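Local coordinates for putative lipoprotein YerB (Bacillus subtilis, PDB 2PSB) that is of unknown function but is predicted to be a membrane-anchored lipoprotein and interacts with PcrA, at residues V27-N39 against L92-G104. Sequence-based numbering, arbitrary orientation.
Sequences VTERRPVAVVVNN and LSNGFDSIFVHHG
Ala34 N donates to Ile99 O, one rung of a parallel ladder between strands 33-37 and 99-102 in the N-terminal DUF3048 domain, whose function is unknown; strands 65-71 and 120-122 flank the pair. Four backbone bonds join the two, the straightest from Val101 N to Ala34 O (2.9 Å, 173° at the hydrogen). Just ahead of the strands, Arg31 reaches across to the turn that follows helix 87-94. From CB its chain runs fully extended, CG anti to the backbone N (chi1 -175°). CD lies 3.9 Å from Ile99 CG1, which also sits over one face of the guanidinium, toward its rim. NE and NH2 then converge side-on upon Asp97 O, at 2.9 Å from NE and 3.0 Å from NH2, the oxygen lying in the guanidinium plane. NH2 also makes a salt bridge with Asp119, while NH1 bonds Lys160 O. A leucine in place of Arg31 would probably leave Asp97 O without its two donors and Asp119 without this countercharge. On the face carrying Ala34, Val36 CG2 packs 3.7 Å from Phe100 CZ; on the other, Val33 CG1 meets Val101 CG2. Just past the turn, Ser98 OG donates to Ser93 O in helix 87-94 at 2.6 Å, and Ala34 CB rests 3.2 Å from Ser93 OG.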
loop_
_atom_site.group_PDB
_atom_site.type_symbol
_atom_site.label_atom_id
_atom_site.label_comp_id
_atom_site.label_asym_id
_atom_site.label_seq_id
_atom_site.Cartn_x
_atom_site.Cartn_y
_atom_site.Cartn_z
ATOM N N VAL A 27 -13.983 13.775 8.096
ATOM C CA VAL A 27 -12.965 12.814 7.693
ATOM C C VAL A 27 -12.124 12.421 8.896
ATOM O O VAL A 27 -11.609 11.310 8.973
ATOM C CB VAL A 27 -12.035 13.389 6.604
ATOM C CG1 VAL A 27 -11.183 14.492 7.178
ATOM C CG2 VAL A 27 -11.163 12.290 6.029
ATOM N N THR A 28 -12.003 13.349 9.839
ATOM C CA THR A 28 -11.239 13.146 11.065
ATOM C C THR A 28 -11.656 11.892 11.821
ATOM O O THR A 28 -10.893 11.363 12.633
ATOM C CB THR A 28 -11.387 14.379 11.992
ATOM O OG1 THR A 28 -10.549 15.436 11.504
ATOM C CG2 THR A 28 -11.015 14.042 13.425
ATOM N N GLU A 29 -12.864 11.413 11.562
ATOM C CA GLU A 29 -13.335 10.222 12.244
ATOM C C GLU A 29 -13.530 9.034 11.322
ATOM O O GLU A 29 -13.918 7.962 11.767
ATOM C CB GLU A 29 -14.628 10.532 12.984
ATOM C CG GLU A 29 -14.416 11.405 14.199
ATOM C CD GLU A 29 -15.710 12.009 14.701
ATOM O OE1 GLU A 29 -16.186 12.992 14.091
ATOM O OE2 GLU A 29 -16.256 11.490 15.696
ATOM N N ARG A 30 -13.256 9.220 10.035
ATOM C CA ARG A 30 -13.411 8.133 9.082
ATOM C C ARG A 30 -12.327 7.077 9.281
ATOM O O ARG A 30 -11.136 7.346 9.110
ATOM C CB ARG A 30 -13.369 8.660 7.653
ATOM C CG ARG A 30 -13.796 7.631 6.632
ATOM C CD ARG A 30 -14.219 8.308 5.340
ATOM N NE ARG A 30 -13.152 9.147 4.820
ATOM C CZ ARG A 30 -13.313 10.037 3.851
ATOM N NH1 ARG A 30 -14.510 10.205 3.293
ATOM N NH2 ARG A 30 -12.282 10.767 3.448
ATOM N N ARG A 31 -12.750 5.880 9.665
ATOM C CA ARG A 31 -11.830 4.776 9.896
ATOM C C ARG A 31 -11.093 4.385 8.618
ATOM O O ARG A 31 -11.683 4.329 7.541
ATOM C CB ARG A 31 -12.599 3.567 10.423
ATOM C CG ARG A 31 -11.717 2.417 10.809
ATOM C CD ARG A 31 -12.514 1.310 11.432
ATOM N NE ARG A 31 -11.658 0.203 11.846
ATOM C CZ ARG A 31 -12.110 -0.947 12.320
ATOM N NH1 ARG A 31 -13.413 -1.139 12.436
ATOM N NH2 ARG A 31 -11.261 -1.902 12.678
ATOM N N PRO A 32 -9.782 4.112 8.725
ATOM C CA PRO A 32 -8.993 3.720 7.556
ATOM C C PRO A 32 -9.500 2.413 6.949
ATOM O O PRO A 32 -9.959 1.517 7.667
ATOM C CB PRO A 32 -7.581 3.562 8.130
ATOM C CG PRO A 32 -7.562 4.547 9.257
ATOM C CD PRO A 32 -8.911 4.301 9.899
ATOM N N VAL A 33 -9.428 2.326 5.623
ATOM C CA VAL A 33 -9.815 1.128 4.882
ATOM C C VAL A 33 -8.564 0.704 4.102
ATOM O O VAL A 33 -8.051 1.462 3.277
ATOM C CB VAL A 33 -10.991 1.419 3.897
ATOM C CG1 VAL A 33 -11.309 0.179 3.063
ATOM C CG2 VAL A 33 -12.243 1.827 4.687
ATOM N N ALA A 34 -8.065 -0.494 4.400
ATOM C CA ALA A 34 -6.871 -1.051 3.751
ATOM C C ALA A 34 -7.265 -2.166 2.784
ATOM O O ALA A 34 -7.729 -3.222 3.201
ATOM C CB ALA A 34 -5.901 -1.602 4.804
ATOM N N VAL A 35 -7.055 -1.935 1.492
ATOM C CA VAL A 35 -7.412 -2.916 0.478
ATOM C C VAL A 35 -6.203 -3.599 -0.162
ATOM O O VAL A 35 -5.241 -2.943 -0.578
ATOM C CB VAL A 35 -8.240 -2.264 -0.659
ATOM C CG1 VAL A 35 -8.794 -3.333 -1.569
ATOM C CG2 VAL A 35 -9.343 -1.387 -0.093
ATOM N N VAL A 36 -6.250 -4.923 -0.238
ATOM C CA VAL A 36 -5.174 -5.668 -0.887
ATOM C C VAL A 36 -5.450 -5.567 -2.379
ATOM O O VAL A 36 -6.457 -6.071 -2.863
ATOM C CB VAL A 36 -5.175 -7.135 -0.508
ATOM C CG1 VAL A 36 -4.238 -7.902 -1.439
ATOM C CG2 VAL A 36 -4.734 -7.287 0.940
ATOM N N VAL A 37 -4.553 -4.908 -3.104
ATOM C CA VAL A 37 -4.747 -4.711 -4.533
ATOM C C VAL A 37 -3.775 -5.479 -5.433
ATOM O O VAL A 37 -2.547 -5.404 -5.287
ATOM C CB VAL A 37 -4.701 -3.202 -4.877
ATOM C CG1 VAL A 37 -4.864 -2.994 -6.378
ATOM C CG2 VAL A 37 -5.799 -2.467 -4.124
ATOM N N ASN A 38 -4.377 -6.217 -6.360
ATOM C CA ASN A 38 -3.707 -7.040 -7.364
ATOM C C ASN A 38 -2.684 -6.208 -8.160
ATOM O O ASN A 38 -3.023 -5.157 -8.704
ATOM C CB ASN A 38 -4.789 -7.583 -8.312
ATOM C CG ASN A 38 -4.359 -8.816 -9.103
ATOM O OD1 ASN A 38 -5.208 -9.507 -9.676
ATOM N ND2 ASN A 38 -3.068 -9.098 -9.142
ATOM N N ASN A 39 -1.433 -6.658 -8.218
ATOM C CA ASN A 39 -0.457 -5.928 -9.017
ATOM C C ASN A 39 0.151 -6.833 -10.089
ATOM O O ASN A 39 1.268 -6.609 -10.567
ATOM C CB ASN A 39 0.643 -5.313 -8.153
ATOM C CG ASN A 39 1.584 -4.433 -8.962
ATOM O OD1 ASN A 39 1.143 -3.610 -9.772
ATOM N ND2 ASN A 39 2.878 -4.601 -8.750
ATOM N N LEU A 92 0.467 -4.840 8.363
ATOM C CA LEU A 92 0.585 -3.474 7.873
ATOM C C LEU A 92 -0.743 -2.739 8.020
ATOM O O LEU A 92 -0.779 -1.587 8.438
ATOM C CB LEU A 92 1.030 -3.487 6.405
ATOM C CG LEU A 92 2.439 -4.043 6.156
ATOM C CD1 LEU A 92 2.665 -4.244 4.662
ATOM C CD2 LEU A 92 3.460 -3.090 6.742
ATOM N N SER A 93 -1.827 -3.418 7.675
ATOM C CA SER A 93 -3.156 -2.835 7.787
ATOM C C SER A 93 -3.414 -2.417 9.226
ATOM O O SER A 93 -3.930 -1.329 9.483
ATOM C CB SER A 93 -4.217 -3.850 7.362
ATOM O OG SER A 93 -5.508 -3.288 7.455
ATOM N N ASN A 94 -3.033 -3.290 10.159
ATOM C CA ASN A 94 -3.230 -3.060 11.585
ATOM C C ASN A 94 -2.513 -1.840 12.134
ATOM O O ASN A 94 -2.882 -1.321 13.183
ATOM C CB ASN A 94 -2.812 -4.310 12.370
ATOM C CG ASN A 94 -3.897 -5.367 12.401
ATOM O OD1 ASN A 94 -3.648 -6.514 12.765
ATOM N ND2 ASN A 94 -5.108 -4.983 12.029
ATOM N N GLY A 95 -1.484 -1.379 11.437
ATOM C CA GLY A 95 -0.778 -0.207 11.912
ATOM C C GLY A 95 -1.749 0.946 12.071
ATOM O O GLY A 95 -1.455 1.921 12.758
ATOM N N PHE A 96 -2.913 0.822 11.435
ATOM C CA PHE A 96 -3.949 1.839 11.491
ATOM C C PHE A 96 -5.305 1.260 11.903
ATOM O O PHE A 96 -6.319 1.941 11.802
ATOM C CB PHE A 96 -4.071 2.522 10.124
ATOM C CG PHE A 96 -2.753 2.948 9.546
ATOM C CD1 PHE A 96 -1.939 2.033 8.885
ATOM C CD2 PHE A 96 -2.295 4.252 9.708
ATOM C CE1 PHE A 96 -0.678 2.415 8.397
ATOM C CE2 PHE A 96 -1.041 4.639 9.224
ATOM C CZ PHE A 96 -0.236 3.721 8.572
ATOM N N ASP A 97 -5.307 0.004 12.352
ATOM C CA ASP A 97 -6.528 -0.689 12.784
ATOM C C ASP A 97 -7.599 -0.549 11.708
ATOM O O ASP A 97 -8.792 -0.385 11.988
ATOM C CB ASP A 97 -7.019 -0.104 14.118
ATOM C CG ASP A 97 -8.125 -0.935 14.755
ATOM O OD1 ASP A 97 -7.971 -2.175 14.823
ATOM O OD2 ASP A 97 -9.141 -0.350 15.197
ATOM N N SER A 98 -7.155 -0.623 10.463
ATOM C CA SER A 98 -8.038 -0.468 9.325
ATOM C C SER A 98 -8.899 -1.677 9.030
ATOM O O SER A 98 -8.561 -2.810 9.382
ATOM C CB SER A 98 -7.232 -0.146 8.060
ATOM O OG SER A 98 -5.834 -0.054 8.317
ATOM N N ILE A 99 -10.029 -1.409 8.388
ATOM C CA ILE A 99 -10.928 -2.458 7.951
ATOM C C ILE A 99 -10.123 -3.090 6.815
ATOM O O ILE A 99 -9.749 -2.411 5.854
ATOM C CB ILE A 99 -12.239 -1.861 7.413
ATOM C CG1 ILE A 99 -13.080 -1.351 8.584
ATOM C CG2 ILE A 99 -12.994 -2.891 6.576
ATOM C CD1 ILE A 99 -14.222 -0.433 8.176
ATOM N N PHE A 100 -9.842 -4.385 6.956
ATOM C CA PHE A 100 -9.045 -5.140 6.001
ATOM C C PHE A 100 -9.870 -5.776 4.888
ATOM O O PHE A 100 -10.626 -6.716 5.120
ATOM C CB PHE A 100 -8.277 -6.223 6.753
ATOM C CG PHE A 100 -7.190 -6.868 5.953
ATOM C CD1 PHE A 100 -6.076 -6.130 5.544
ATOM C CD2 PHE A 100 -7.252 -8.221 5.640
ATOM C CE1 PHE A 100 -5.030 -6.733 4.835
ATOM C CE2 PHE A 100 -6.203 -8.840 4.928
ATOM C CZ PHE A 100 -5.092 -8.092 4.527
ATOM N N VAL A 101 -9.712 -5.264 3.674
ATOM C CA VAL A 101 -10.450 -5.789 2.541
ATOM C C VAL A 101 -9.517 -6.615 1.665
ATOM O O VAL A 101 -8.390 -6.196 1.380
ATOM C CB VAL A 101 -11.070 -4.652 1.723
ATOM C CG1 VAL A 101 -11.951 -5.226 0.607
ATOM C CG2 VAL A 101 -11.884 -3.764 2.640
ATOM N N HIS A 102 -9.983 -7.792 1.259
ATOM C CA HIS A 102 -9.179 -8.681 0.433
ATOM C C HIS A 102 -10.029 -9.695 -0.315
ATOM O O HIS A 102 -11.250 -9.560 -0.406
ATOM C CB HIS A 102 -8.169 -9.431 1.302
ATOM C CG HIS A 102 -8.805 -10.303 2.339
ATOM N ND1 HIS A 102 -9.634 -9.804 3.319
ATOM C CD2 HIS A 102 -8.742 -11.638 2.541
ATOM C CE1 HIS A 102 -10.057 -10.797 4.082
ATOM N NE2 HIS A 102 -9.530 -11.920 3.632
ATOM N N HIS A 103 -9.373 -10.717 -0.849
ATOM C CA HIS A 103 -10.073 -11.756 -1.581
ATOM C C HIS A 103 -9.194 -12.992 -1.656
ATOM O O HIS A 103 -8.329 -13.113 -2.533
ATOM C CB HIS A 103 -10.429 -11.270 -2.984
ATOM C CG HIS A 103 -11.515 -12.070 -3.637
ATOM N ND1 HIS A 103 -12.177 -11.644 -4.766
ATOM C CD2 HIS A 103 -12.075 -13.258 -3.299
ATOM C CE1 HIS A 103 -13.101 -12.529 -5.094
ATOM N NE2 HIS A 103 -13.060 -13.518 -4.219
ATOM N N GLY A 104 -9.436 -13.912 -0.727
ATOM C CA GLY A 104 -8.648 -15.124 -0.655
ATOM C C GLY A 104 -7.556 -14.858 0.355
ATOM O O GLY A 104 -7.459 -13.749 0.888
#